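Local atomic coordinates of glucoamylase (Thermoanaerobacterium thermosaccharolyticum, PDB entry 1LF6), a protein that hydrolyses terminal alpha-1,4-linked glucose units one after another from the non-reducing ends of starch-like chains, releasing beta-D-glucose. Residues E167-K172 with M178-R183; Q434-E439 with T603-M608; P534-L539 with L553-V558. One frame throughout, in Å; residues are numbered along the deposited sequence.

Contact 1 (E167-K172 with M178-R183); sequences EGYVIK and MLMAKR
The phenol ring of Tyr169 lies over the start of the Met180 side chain: Met180 CB sits 3.4 Å from Tyr169 CE1, above one face and shifted toward the rim, a CH-pi contact. With CG placed between the backbone N and the carbonyl carbon (chi1 53°), the ring leans across to the partner strand. Lys182 CG then meets the same ring at its edge, in the ring plane, 3.7 Å from Tyr169 CE2. On the other flank of Met180, the Ile171 side chain crosses at about a right angle, Ile171 CD1 reaching Met180 SD at 3.5 Å; the methionine's bend at chi2 (-63°) brings the sulfur there. Glu167 and Lys182 run side by side, the carboxylate along the lysine chain (Glu167 OE1 to Lys182 CD 3.6 Å), with Glu167 OE1 and Lys182 NZ 4.5 Å apart, too far for a salt bridge.

Underneath is the regular ladder of an antiparallel beta hairpin. Tyr169 and Met180 form a hydrogen-bonded pair, with Met180 N to Tyr169 O at 2.7 Å, and Glu167 with Lys182 and Ile171 with Met178 are paired likewise. Val170 and Leu179 point to the other face, where Tyr199 of strand 198-203 meets both. On the tyrosine face, helix 254-266 packs on Met178 and Met180 and supplies Asp254 to Tyr169 OH, while strand 186-192 continues the sheet beyond 178-183.

Contact 2 (Q434-E439 with T603-M608); sequences QERWEE and TGERGM
The loop between helices 414-428 and 445-464, which carries the probable catalytic glutamates Glu435 (proton acceptor) and Glu438 (proton donor), is tied here to helix 600-612 of the (alpha/alpha) barrel. One salt bridge makes the link. Arg436 and Glu605 approach from opposite directions, and the arginine grips the carboxylate end-on, one nitrogen to each oxygen: Arg436 NH1 to Glu605 OE2 is 2.8 Å and nearly straight at 167°, while Arg436 NH2 to Glu605 OE1 is 3.0 Å and more bent. Both oxygens are met on their syn side, although the two flat groups are twisted 43° apart. Each side chain is extended, which lets the bond span a 14.0 Å gap between Arg436 CA and Glu605 CA. At its root the arginine is steadied by Trp437, whose ring has Arg436 CG over its centre; further out, Ser535 OG accepts from Arg436 NE. A methionine in place of Arg436 would probably leave the buried Glu605 carboxylate without its countercharge and the turn from Glu435 to Glu438 less firmly tied to the helix. With both partners buried and Glu538 near, the arginine probably offsets more than one carboxylate charge and is likely to favour an ionised Glu605.

Contact 3 (P534-L539 with L553-V558); sequences PSFLEL and LNTLKV
The chain turns through a 3-10 segment at 534-536, with Leu537 N bonded to Pro534 O, and brings Phe536 up to segment 553-558 of helix 550-562, its CA 8.4 Å from that of Thr555. This is apolar packing within the (alpha/alpha) barrel domain of a family 15 glycoside hydrolase, joining the turn that leads into helix 538-541 to the side of helix 550-562.

Phe536 carries the contact. Its CG stands between the backbone N and the carbonyl carbon (chi1 79°), sending the ring straight at the helix, where the methyl of Thr555 comes down on it. Thr555 CG2 lies 3.3 Å from the ring centroid and only 7° off the normal, a CH-pi contact centred on the face. The methyl can point this way because it is anti to the threonine's own backbone N, while Thr555 OG1 is turned back to the carbonyl of Lys551 one helical turn earlier and also receives the backbone N of Tyr502. The opposite face of the phenyl ring is covered from its own segment by Leu537 CG, offset toward the rim, so the ring is sandwiched between two aliphatic groups, which probably limits how far it can tilt.

Leu556 works at the rim instead. Its side chain crosses Phe536 at about a right angle and puts one methyl at the ring edge, near the plane. The same branch reaches Leu537, again crosswise, and Tyr609 of helix 600-612 lies against both leucines. Tyr502 also packs on Phe536, whose side chain is about 11 Å from that of Glu435, the probable catalytic base. The methyl Leu556 CD1 is thus shared, 3.3 Å from Phe536 CZ and 3.7 Å from Leu537 CD2.

Overall arrangement
All three contacts are largely buried, but they belong to two parts of the chain. Contact 1 lies in the N-terminal beta-sandwich region, its centre about 46 Å from that of contact 2 and 56 Å from that of contact 3. Contacts 2 and 3 share the catalytic (alpha/alpha) barrel, their centres about 11 Å apart, and touch: Ser535 meets Arg436 and Trp437, and helix 600-612, one side of contact 2, also packs on contact 3 through Tyr609. A backbone ladder holds the hairpin of contact 1, with partly exposed charges at one end; a single buried ion pair spans contact 2; contact 3 is carried by apolar groups, a threonine methyl among them.

Contact 1 (E167-K172 with M178-R183)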
ATOM      1  N   GLU A 167      -0.788 -20.895  17.848  1.00 33.42           N
ATOM      2  CA  GLU A 167      -0.147 -21.992  18.560  1.00 35.84           C
ATOM      3  C   GLU A 167       1.366 -21.908  18.432  1.00 37.26           C
ATOM      4  O   GLU A 167       1.905 -21.952  17.327  1.00 39.00           O
ATOM      5  CB  GLU A 167      -0.628 -23.337  18.015  1.00 38.01           C
ATOM      6  CG  GLU A 167      -0.221 -24.534  18.870  1.00 42.18           C
ATOM      7  CD  GLU A 167      -0.674 -25.856  18.281  1.00 44.26           C
ATOM      8  OE1 GLU A 167      -1.828 -25.933  17.813  1.00 44.65           O
ATOM      9  OE2 GLU A 167       0.120 -26.822  18.295  1.00 47.13           O
ATOM     10  N   GLY A 168       2.047 -21.785  19.567  1.00 37.53           N
ATOM     11  CA  GLY A 168       3.496 -21.704  19.556  1.00 37.19           C
ATOM     12  C   GLY A 168       4.142 -22.866  20.285  1.00 37.63           C
ATOM     13  O   GLY A 168       3.606 -23.366  21.275  1.00 38.10           O
ATOM     14  N   TYR A 169       5.297 -23.297  19.787  1.00 37.19           N
ATOM     15  CA  TYR A 169       6.041 -24.398  20.383  1.00 36.97           C
ATOM     16  C   TYR A 169       7.488 -24.396  19.892  1.00 37.66           C
ATOM     17  O   TYR A 169       7.861 -23.590  19.038  1.00 36.46           O
ATOM     18  CB  TYR A 169       5.361 -25.731  20.060  1.00 36.13           C
ATOM     19  CG  TYR A 169       5.102 -25.961  18.589  1.00 35.03           C
ATOM     20  CD1 TYR A 169       5.942 -26.777  17.832  1.00 35.25           C
ATOM     21  CD2 TYR A 169       4.008 -25.374  17.957  1.00 35.06           C
ATOM     22  CE1 TYR A 169       5.693 -27.008  16.480  1.00 35.30           C
ATOM     23  CE2 TYR A 169       3.751 -25.595  16.609  1.00 33.84           C
ATOM     24  CZ  TYR A 169       4.593 -26.412  15.878  1.00 34.89           C
ATOM     25  OH  TYR A 169       4.324 -26.640  14.551  1.00 34.33           O
ATOM     26  N   VAL A 170       8.302 -25.295  20.441  1.00 37.55           N
ATOM     27  CA  VAL A 170       9.707 -25.367  20.062  1.00 36.95           C
ATOM     28  C   VAL A 170      10.103 -26.763  19.591  1.00 37.39           C
ATOM     29  O   VAL A 170       9.644 -27.772  20.132  1.00 36.03           O
ATOM     30  CB  VAL A 170      10.615 -24.965  21.248  1.00 36.77           C
ATOM     31  CG1 VAL A 170      12.054 -24.820  20.784  1.00 35.60           C
ATOM     32  CG2 VAL A 170      10.116 -23.671  21.869  1.00 35.22           C
ATOM     33  N   ILE A 171      10.947 -26.813  18.567  1.00 37.47           N
ATOM     34  CA  ILE A 171      11.425 -28.081  18.040  1.00 38.35           C
ATOM     35  C   ILE A 171      12.925 -27.978  17.823  1.00 39.81           C
ATOM     36  O   ILE A 171      13.548 -26.969  18.156  1.00 39.19           O
ATOM     37  CB  ILE A 171      10.777 -28.435  16.687  1.00 37.64           C
ATOM     38  CG1 ILE A 171      11.157 -27.385  15.640  1.00 38.15           C
ATOM     39  CG2 ILE A 171       9.269 -28.537  16.838  1.00 37.75           C
ATOM     40  CD1 ILE A 171      10.787 -27.767  14.223  1.00 37.53           C
ATOM     41  N   LYS A 172      13.494 -29.035  17.265  1.00 40.51           N
ATOM     42  CA  LYS A 172      14.912 -29.068  16.974  1.00 41.74           C
ATOM     43  C   LYS A 172      15.061 -29.776  15.636  1.00 42.13           C
ATOM     44  O   LYS A 172      14.688 -30.943  15.489  1.00 42.40           O
ATOM     45  CB  LYS A 172      15.662 -29.818  18.076  1.00 44.08           C
ATOM     46  CG  LYS A 172      17.148 -29.508  18.136  1.00 45.99           C
ATOM     47  CD  LYS A 172      17.804 -30.185  19.330  1.00 48.22           C
ATOM     48  CE  LYS A 172      19.271 -29.802  19.453  1.00 51.25           C
ATOM     49  NZ  LYS A 172      19.942 -30.494  20.593  1.00 53.14           N
ATOM     50  N   MET A 178      14.506 -24.187  16.774  1.00 32.82           N
ATOM     51  CA  MET A 178      13.638 -23.253  16.072  1.00 32.07           C
ATOM     52  C   MET A 178      12.318 -23.039  16.807  1.00 32.06           C
ATOM     53  O   MET A 178      11.689 -23.996  17.264  1.00 31.53           O
ATOM     54  CB  MET A 178      13.344 -23.771  14.659  1.00 32.33           C
ATOM     55  CG  MET A 178      14.560 -23.926  13.761  1.00 30.95           C
ATOM     56  SD  MET A 178      14.123 -24.636  12.156  1.00 35.65           S
ATOM     57  CE  MET A 178      15.756 -24.800  11.402  1.00 33.39           C
ATOM     58  N   LEU A 179      11.912 -21.780  16.929  1.00 32.46           N
ATOM     59  CA  LEU A 179      10.645 -21.442  17.570  1.00 34.05           C
ATOM     60  C   LEU A 179       9.594 -21.562  16.474  1.00 34.60           C
ATOM     61  O   LEU A 179       9.683 -20.893  15.443  1.00 35.04           O
ATOM     62  CB  LEU A 179      10.677 -20.013  18.122  1.00 33.76           C
ATOM     63  CG  LEU A 179      11.376 -19.805  19.470  1.00 36.11           C
ATOM     64  CD1 LEU A 179      12.780 -20.376  19.427  1.00 36.65           C
ATOM     65  CD2 LEU A 179      11.411 -18.318  19.807  1.00 36.04           C
ATOM     66  N   MET A 180       8.610 -22.425  16.692  1.00 33.09           N
ATOM     67  CA  MET A 180       7.565 -22.653  15.704  1.00 33.88           C
ATOM     68  C   MET A 180       6.238 -21.994  16.066  1.00 34.45           C
ATOM     69  O   MET A 180       5.936 -21.778  17.240  1.00 33.91           O
ATOM     70  CB  MET A 180       7.333 -24.156  15.530  1.00 33.99           C
ATOM     71  CG  MET A 180       8.604 -24.975  15.368  1.00 34.30           C
ATOM     72  SD  MET A 180       9.534 -24.535  13.893  1.00 33.67           S
ATOM     73  CE  MET A 180       8.430 -25.181  12.634  1.00 34.42           C
ATOM     74  N   ALA A 181       5.447 -21.692  15.041  1.00 35.02           N
ATOM     75  CA  ALA A 181       4.132 -21.089  15.217  1.00 35.39           C
ATOM     76  C   ALA A 181       3.241 -21.620  14.108  1.00 36.29           C
ATOM     77  O   ALA A 181       3.698 -21.832  12.984  1.00 35.00           O
ATOM     78  CB  ALA A 181       4.227 -19.570  15.136  1.00 34.86           C
ATOM     79  N   LYS A 182       1.970 -21.850  14.418  1.00 37.29           N
ATOM     80  CA  LYS A 182       1.062 -22.362  13.408  1.00 39.45           C
ATOM     81  C   LYS A 182      -0.391 -21.992  13.646  1.00 40.39           C
ATOM     82  O   LYS A 182      -0.793 -21.622  14.752  1.00 39.65           O
ATOM     83  CB  LYS A 182       1.199 -23.887  13.307  1.00 41.17           C
ATOM     84  CG  LYS A 182       0.826 -24.644  14.575  1.00 42.60           C
ATOM     85  CD  LYS A 182      -0.563 -25.268  14.483  1.00 44.07           C
ATOM     86  CE  LYS A 182      -0.584 -26.428  13.500  1.00 44.53           C
ATOM     87  NZ  LYS A 182      -1.925 -27.066  13.417  1.00 43.82           N
ATOM     88  N   ARG A 183      -1.164 -22.075  12.573  1.00 42.24           N
ATOM     89  CA  ARG A 183      -2.590 -21.800  12.586  1.00 45.07           C
ATOM     90  C   ARG A 183      -3.072 -22.309  11.239  1.00 45.85           C
ATOM     91  O   ARG A 183      -2.656 -21.810  10.195  1.00 46.38           O
ATOM     92  CB  ARG A 183      -2.878 -20.304  12.707  1.00 47.57           C
ATOM     93  CG  ARG A 183      -4.329 -20.036  13.062  1.00 50.45           C
ATOM     94  CD  ARG A 183      -4.843 -18.727  12.498  1.00 52.81           C
ATOM     95  NE  ARG A 183      -6.293 -18.794  12.349  1.00 55.40           N
ATOM     96  CZ  ARG A 183      -7.024 -17.930  11.652  1.00 56.89           C
ATOM     97  NH1 ARG A 183      -8.339 -18.088  11.581  1.00 58.27           N
ATOM     98  NH2 ARG A 183      -6.448 -16.912  11.028  1.00 56.49           N
TER

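Contact 2 (Q434-E439 with T603-M608)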
ATOM      1  N   GLN A 434     -21.535   5.422  -6.420  1.00 16.78           N
ATOM      2  CA  GLN A 434     -20.579   6.145  -5.606  1.00 18.61           C
ATOM      3  C   GLN A 434     -19.432   6.634  -6.484  1.00 17.87           C
ATOM      4  O   GLN A 434     -19.091   5.999  -7.487  1.00 17.26           O
ATOM      5  CB  GLN A 434     -20.066   5.259  -4.464  1.00 23.36           C
ATOM      6  CG  GLN A 434     -19.502   3.932  -4.894  1.00 24.24           C
ATOM      7  CD  GLN A 434     -19.368   2.947  -3.741  1.00 24.48           C
ATOM      8  OE1 GLN A 434     -18.643   1.964  -3.841  1.00 21.07           O
ATOM      9  NE2 GLN A 434     -20.077   3.202  -2.648  1.00 25.65           N
ATOM     10  N   GLU A 435     -18.871   7.788  -6.124  1.00 16.55           N
ATOM     11  CA  GLU A 435     -17.757   8.362  -6.857  1.00 15.94           C
ATOM     12  C   GLU A 435     -16.484   7.693  -6.356  1.00 15.66           C
ATOM     13  O   GLU A 435     -16.557   6.773  -5.538  1.00 14.55           O
ATOM     14  CB  GLU A 435     -17.720   9.882  -6.675  1.00 15.39           C
ATOM     15  CG  GLU A 435     -18.167  10.383  -5.303  1.00 14.73           C
ATOM     16  CD  GLU A 435     -17.328   9.822  -4.160  1.00 14.28           C
ATOM     17  OE1 GLU A 435     -17.758   8.845  -3.516  1.00 13.84           O
ATOM     18  OE2 GLU A 435     -16.235  10.359  -3.912  1.00 13.89           O
ATOM     19  N   ARG A 436     -15.322   8.146  -6.816  1.00 14.57           N
ATOM     20  CA  ARG A 436     -14.082   7.466  -6.442  1.00 14.02           C
ATOM     21  C   ARG A 436     -13.674   7.390  -4.966  1.00 15.61           C
ATOM     22  O   ARG A 436     -12.824   6.581  -4.609  1.00 15.88           O
ATOM     23  CB  ARG A 436     -12.920   7.991  -7.291  1.00 12.17           C
ATOM     24  CG  ARG A 436     -12.439   9.387  -6.999  1.00 15.66           C
ATOM     25  CD  ARG A 436     -11.289   9.721  -7.945  1.00 14.97           C
ATOM     26  NE  ARG A 436     -10.622  10.981  -7.631  1.00 13.19           N
ATOM     27  CZ  ARG A 436      -9.476  11.369  -8.183  1.00 15.12           C
ATOM     28  NH1 ARG A 436      -8.927  12.528  -7.842  1.00 13.04           N
ATOM     29  NH2 ARG A 436      -8.876  10.594  -9.075  1.00 11.95           N
ATOM     30  N   TRP A 437     -14.264   8.209  -4.101  1.00 14.83           N
ATOM     31  CA  TRP A 437     -13.917   8.127  -2.690  1.00 14.40           C
ATOM     32  C   TRP A 437     -14.791   7.051  -2.030  1.00 14.28           C
ATOM     33  O   TRP A 437     -14.670   6.782  -0.836  1.00 16.44           O
ATOM     34  CB  TRP A 437     -14.104   9.480  -2.003  1.00 13.10           C
ATOM     35  CG  TRP A 437     -13.240  10.586  -2.584  1.00 15.92           C
ATOM     36  CD1 TRP A 437     -13.609  11.885  -2.787  1.00 15.94           C
ATOM     37  CD2 TRP A 437     -11.875  10.484  -3.036  1.00 14.44           C
ATOM     38  NE1 TRP A 437     -12.568  12.596  -3.342  1.00 16.37           N
ATOM     39  CE2 TRP A 437     -11.493  11.762  -3.504  1.00 16.30           C
ATOM     40  CE3 TRP A 437     -10.942   9.439  -3.090  1.00 13.13           C
ATOM     41  CZ2 TRP A 437     -10.217  12.025  -4.023  1.00 14.94           C
ATOM     42  CZ3 TRP A 437      -9.669   9.701  -3.609  1.00 15.43           C
ATOM     43  CH2 TRP A 437      -9.322  10.985  -4.068  1.00 14.44           C
ATOM     44  N   GLU A 438     -15.668   6.448  -2.834  1.00 14.27           N
ATOM     45  CA  GLU A 438     -16.557   5.365  -2.397  1.00 14.97           C
ATOM     46  C   GLU A 438     -17.548   5.752  -1.305  1.00 15.19           C
ATOM     47  O   GLU A 438     -17.869   4.932  -0.440  1.00 17.28           O
ATOM     48  CB  GLU A 438     -15.714   4.194  -1.898  1.00 13.82           C
ATOM     49  CG  GLU A 438     -14.512   3.878  -2.774  1.00 17.02           C
ATOM     50  CD  GLU A 438     -13.820   2.598  -2.362  1.00 18.30           C
ATOM     51  OE1 GLU A 438     -13.056   2.614  -1.372  1.00 20.57           O
ATOM     52  OE2 GLU A 438     -14.061   1.565  -3.020  1.00 16.30           O
ATOM     53  N   GLU A 439     -18.061   6.977  -1.352  1.00 13.63           N
ATOM     54  CA  GLU A 439     -18.958   7.438  -0.295  1.00 14.86           C
ATOM     55  C   GLU A 439     -20.348   7.920  -0.675  1.00 15.43           C
ATOM     56  O   GLU A 439     -21.288   7.792   0.109  1.00 19.24           O
ATOM     57  CB  GLU A 439     -18.258   8.558   0.484  1.00 12.45           C
ATOM     58  CG  GLU A 439     -16.830   8.205   0.886  1.00 11.91           C
ATOM     59  CD  GLU A 439     -16.075   9.383   1.478  1.00 11.70           C
ATOM     60  OE1 GLU A 439     -16.257  10.518   0.988  1.00 13.03           O
ATOM     61  OE2 GLU A 439     -15.281   9.171   2.416  1.00 12.49           O
ATOM     62  N   THR A 603      -1.589  16.275  -4.934  1.00 14.36           N
ATOM     63  CA  THR A 603      -0.541  17.224  -5.299  1.00 14.03           C
ATOM     64  C   THR A 603      -0.065  16.779  -6.680  1.00 13.23           C
ATOM     65  O   THR A 603       0.170  17.596  -7.567  1.00 14.27           O
ATOM     66  CB  THR A 603       0.646  17.164  -4.316  1.00 12.99           C
ATOM     67  OG1 THR A 603       0.233  17.674  -3.042  1.00 12.97           O
ATOM     68  CG2 THR A 603       1.817  17.999  -4.844  1.00 12.61           C
ATOM     69  N   GLY A 604       0.072  15.467  -6.842  1.00 13.21           N
ATOM     70  CA  GLY A 604       0.497  14.909  -8.110  1.00 15.39           C
ATOM     71  C   GLY A 604      -0.534  15.159  -9.194  1.00 13.67           C
ATOM     72  O   GLY A 604      -0.184  15.525 -10.318  1.00 12.52           O
ATOM     73  N   GLU A 605      -1.812  14.968  -8.868  1.00 13.16           N
ATOM     74  CA  GLU A 605      -2.862  15.191  -9.857  1.00 12.92           C
ATOM     75  C   GLU A 605      -2.915  16.651 -10.302  1.00 13.66           C
ATOM     76  O   GLU A 605      -3.176  16.924 -11.473  1.00 11.84           O
ATOM     77  CB  GLU A 605      -4.230  14.741  -9.324  1.00 14.82           C
ATOM     78  CG  GLU A 605      -4.399  13.220  -9.291  1.00 15.53           C
ATOM     79  CD  GLU A 605      -5.847  12.776  -9.155  1.00 15.13           C
ATOM     80  OE1 GLU A 605      -6.085  11.558  -9.043  1.00 15.07           O
ATOM     81  OE2 GLU A 605      -6.752  13.637  -9.166  1.00 15.97           O
ATOM     82  N   ARG A 606      -2.665  17.585  -9.382  1.00 12.21           N
ATOM     83  CA  ARG A 606      -2.667  19.001  -9.744  1.00 14.86           C
ATOM     84  C   ARG A 606      -1.491  19.275 -10.676  1.00 13.63           C
ATOM     85  O   ARG A 606      -1.597  20.059 -11.621  1.00 16.16           O
ATOM     86  CB  ARG A 606      -2.541  19.903  -8.509  1.00 15.59           C
ATOM     87  CG  ARG A 606      -2.221  21.354  -8.861  1.00 21.86           C
ATOM     88  CD  ARG A 606      -3.339  22.030  -9.681  1.00 21.97           C
ATOM     89  NE  ARG A 606      -4.409  22.487  -8.808  1.00 27.63           N
ATOM     90  CZ  ARG A 606      -4.699  23.761  -8.573  1.00 23.78           C
ATOM     91  NH1 ARG A 606      -5.690  24.063  -7.752  1.00 28.34           N
ATOM     92  NH2 ARG A 606      -4.030  24.733  -9.172  1.00 24.72           N
ATOM     93  N   GLY A 607      -0.362  18.635 -10.386  1.00 15.84           N
ATOM     94  CA  GLY A 607       0.818  18.809 -11.212  1.00 15.09           C
ATOM     95  C   GLY A 607       0.527  18.347 -12.624  1.00 16.62           C
ATOM     96  O   GLY A 607       0.946  18.976 -13.594  1.00 16.14           O
ATOM     97  N   MET A 608      -0.203  17.242 -12.740  1.00 17.27           N
ATOM     98  CA  MET A 608      -0.551  16.712 -14.046  1.00 15.75           C
ATOM     99  C   MET A 608      -1.461  17.692 -14.769  1.00 17.43           C
ATOM    100  O   MET A 608      -1.351  17.876 -15.988  1.00 17.50           O
ATOM    101  CB  MET A 608      -1.223  15.344 -13.907  1.00 14.50           C
ATOM    102  CG  MET A 608      -0.257  14.234 -13.552  1.00 15.96           C
ATOM    103  SD  MET A 608       1.085  14.029 -14.772  1.00 15.22           S
ATOM    104  CE  MET A 608       0.226  13.215 -16.101  1.00 17.67           C
TER

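Contact 3 (P534-L539 with L553-V558)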
ATOM      1  N   PRO A 534     -11.200  18.314  -5.739  1.00 15.87           N
ATOM      2  CA  PRO A 534     -10.208  18.446  -6.813  1.00 14.57           C
ATOM      3  C   PRO A 534     -10.295  17.365  -7.888  1.00 14.53           C
ATOM      4  O   PRO A 534      -9.663  17.478  -8.939  1.00 14.93           O
ATOM      5  CB  PRO A 534      -8.880  18.421  -6.065  1.00 16.48           C
ATOM      6  CG  PRO A 534      -9.187  17.646  -4.845  1.00 19.19           C
ATOM      7  CD  PRO A 534     -10.537  18.150  -4.436  1.00 15.81           C
ATOM      8  N   SER A 535     -11.089  16.329  -7.625  1.00 13.03           N
ATOM      9  CA  SER A 535     -11.268  15.232  -8.569  1.00 13.03           C
ATOM     10  C   SER A 535     -11.836  15.705  -9.902  1.00 12.56           C
ATOM     11  O   SER A 535     -11.758  14.987 -10.900  1.00 12.35           O
ATOM     12  CB  SER A 535     -12.201  14.167  -7.978  1.00 13.12           C
ATOM     13  OG  SER A 535     -11.648  13.595  -6.805  1.00 13.30           O
ATOM     14  N   PHE A 536     -12.430  16.894  -9.922  1.00 13.07           N
ATOM     15  CA  PHE A 536     -12.995  17.404 -11.163  1.00 13.64           C
ATOM     16  C   PHE A 536     -11.892  17.533 -12.206  1.00 13.53           C
ATOM     17  O   PHE A 536     -12.170  17.537 -13.403  1.00 13.88           O
ATOM     18  CB  PHE A 536     -13.666  18.766 -10.954  1.00 14.06           C
ATOM     19  CG  PHE A 536     -12.701  19.915 -10.891  1.00 15.57           C
ATOM     20  CD1 PHE A 536     -11.948  20.149  -9.745  1.00 15.28           C
ATOM     21  CD2 PHE A 536     -12.534  20.756 -11.989  1.00 14.28           C
ATOM     22  CE1 PHE A 536     -11.040  21.201  -9.691  1.00 13.29           C
ATOM     23  CE2 PHE A 536     -11.628  21.810 -11.946  1.00 13.47           C
ATOM     24  CZ  PHE A 536     -10.876  22.035 -10.793  1.00 14.35           C
ATOM     25  N   LEU A 537     -10.645  17.635 -11.755  1.00 12.04           N
ATOM     26  CA  LEU A 537      -9.528  17.758 -12.687  1.00 13.12           C
ATOM     27  C   LEU A 537      -9.399  16.516 -13.560  1.00 13.38           C
ATOM     28  O   LEU A 537      -8.616  16.497 -14.514  1.00 12.06           O
ATOM     29  CB  LEU A 537      -8.208  18.020 -11.945  1.00 11.94           C
ATOM     30  CG  LEU A 537      -8.046  19.416 -11.328  1.00 13.97           C
ATOM     31  CD1 LEU A 537      -6.718  19.491 -10.579  1.00 12.13           C
ATOM     32  CD2 LEU A 537      -8.122  20.487 -12.426  1.00 12.66           C
ATOM     33  N   GLU A 538     -10.162  15.479 -13.227  1.00 10.73           N
ATOM     34  CA  GLU A 538     -10.149  14.249 -14.009  1.00 13.53           C
ATOM     35  C   GLU A 538     -10.687  14.555 -15.398  1.00 13.69           C
ATOM     36  O   GLU A 538     -10.352  13.874 -16.371  1.00 10.38           O
ATOM     37  CB  GLU A 538     -11.015  13.185 -13.346  1.00 12.11           C
ATOM     38  CG  GLU A 538     -10.355  12.516 -12.157  1.00 16.21           C
ATOM     39  CD  GLU A 538      -9.200  11.628 -12.564  1.00 16.62           C
ATOM     40  OE1 GLU A 538      -8.083  12.147 -12.787  1.00 16.85           O
ATOM     41  OE2 GLU A 538      -9.418  10.402 -12.677  1.00 16.94           O
ATOM     42  N   LEU A 539     -11.530  15.586 -15.468  1.00 12.23           N
ATOM     43  CA  LEU A 539     -12.124  16.025 -16.726  1.00 14.26           C
ATOM     44  C   LEU A 539     -11.025  16.365 -17.728  1.00 13.91           C
ATOM     45  O   LEU A 539     -11.094  15.967 -18.887  1.00 15.32           O
ATOM     46  CB  LEU A 539     -13.008  17.262 -16.508  1.00 12.32           C
ATOM     47  CG  LEU A 539     -14.369  17.073 -15.823  1.00 11.55           C
ATOM     48  CD1 LEU A 539     -14.881  18.423 -15.334  1.00 12.36           C
ATOM     49  CD2 LEU A 539     -15.362  16.426 -16.792  1.00  8.29           C
ATOM     50  N   LEU A 553     -11.138  26.734 -14.816  1.00 19.57           N
ATOM     51  CA  LEU A 553     -10.436  27.807 -14.110  1.00 21.05           C
ATOM     52  C   LEU A 553     -11.254  28.336 -12.934  1.00 19.89           C
ATOM     53  O   LEU A 553     -10.711  28.587 -11.862  1.00 21.28           O
ATOM     54  CB  LEU A 553     -10.102  28.950 -15.081  1.00 22.54           C
ATOM     55  CG  LEU A 553      -8.940  28.724 -16.064  1.00 25.30           C
ATOM     56  CD1 LEU A 553      -7.668  28.403 -15.294  1.00 26.11           C
ATOM     57  CD2 LEU A 553      -9.261  27.587 -17.002  1.00 30.18           C
ATOM     58  N   ASN A 554     -12.562  28.490 -13.136  1.00 19.44           N
ATOM     59  CA  ASN A 554     -13.443  28.983 -12.085  1.00 19.21           C
ATOM     60  C   ASN A 554     -13.444  28.030 -10.892  1.00 19.40           C
ATOM     61  O   ASN A 554     -13.432  28.454  -9.736  1.00 17.23           O
ATOM     62  CB  ASN A 554     -14.880  29.121 -12.606  1.00 22.45           C
ATOM     63  CG  ASN A 554     -15.074  30.334 -13.503  1.00 23.81           C
ATOM     64  OD1 ASN A 554     -16.096  30.456 -14.182  1.00 24.88           O
ATOM     65  ND2 ASN A 554     -14.104  31.238 -13.502  1.00 26.72           N
ATOM     66  N   THR A 555     -13.476  26.736 -11.186  1.00 17.12           N
ATOM     67  CA  THR A 555     -13.498  25.721 -10.145  1.00 16.52           C
ATOM     68  C   THR A 555     -12.181  25.757  -9.375  1.00 16.54           C
ATOM     69  O   THR A 555     -12.162  25.671  -8.150  1.00 15.57           O
ATOM     70  CB  THR A 555     -13.717  24.318 -10.760  1.00 16.25           C
ATOM     71  OG1 THR A 555     -14.901  24.336 -11.569  1.00 16.33           O
ATOM     72  CG2 THR A 555     -13.877  23.274  -9.669  1.00 12.14           C
ATOM     73  N   LEU A 556     -11.087  25.901 -10.114  1.00 17.50           N
ATOM     74  CA  LEU A 556      -9.753  25.965  -9.535  1.00 17.80           C
ATOM     75  C   LEU A 556      -9.683  27.056  -8.458  1.00 19.30           C
ATOM     76  O   LEU A 556      -9.091  26.858  -7.395  1.00 17.17           O
ATOM     77  CB  LEU A 556      -8.742  26.252 -10.647  1.00 19.71           C
ATOM     78  CG  LEU A 556      -7.606  25.271 -10.945  1.00 26.25           C
ATOM     79  CD1 LEU A 556      -8.082  23.840 -10.868  1.00 26.84           C
ATOM     80  CD2 LEU A 556      -7.046  25.576 -12.333  1.00 25.14           C
ATOM     81  N   LYS A 557     -10.291  28.208  -8.741  1.00 19.89           N
ATOM     82  CA  LYS A 557     -10.291  29.325  -7.798  1.00 22.30           C
ATOM     83  C   LYS A 557     -10.969  28.952  -6.490  1.00 20.53           C
ATOM     84  O   LYS A 557     -10.469  29.269  -5.413  1.00 21.30           O
ATOM     85  CB  LYS A 557     -11.009  30.542  -8.388  1.00 24.80           C
ATOM     86  CG  LYS A 557     -10.409  31.077  -9.673  1.00 32.28           C
ATOM     87  CD  LYS A 557     -11.055  32.406 -10.051  1.00 37.60           C
ATOM     88  CE  LYS A 557     -10.663  32.837 -11.452  1.00 42.02           C
ATOM     89  NZ  LYS A 557     -11.209  31.908 -12.485  1.00 46.28           N
ATOM     90  N   VAL A 558     -12.113  28.284  -6.587  1.00 19.48           N
ATOM     91  CA  VAL A 558     -12.854  27.879  -5.403  1.00 18.34           C
ATOM     92  C   VAL A 558     -12.125  26.776  -4.641  1.00 18.32           C
ATOM     93  O   VAL A 558     -12.076  26.782  -3.406  1.00 17.32           O
ATOM     94  CB  VAL A 558     -14.271  27.396  -5.786  1.00 19.63           C
ATOM     95  CG1 VAL A 558     -15.007  26.910  -4.560  1.00 21.66           C
ATOM     96  CG2 VAL A 558     -15.040  28.533  -6.445  1.00 20.66           C
TER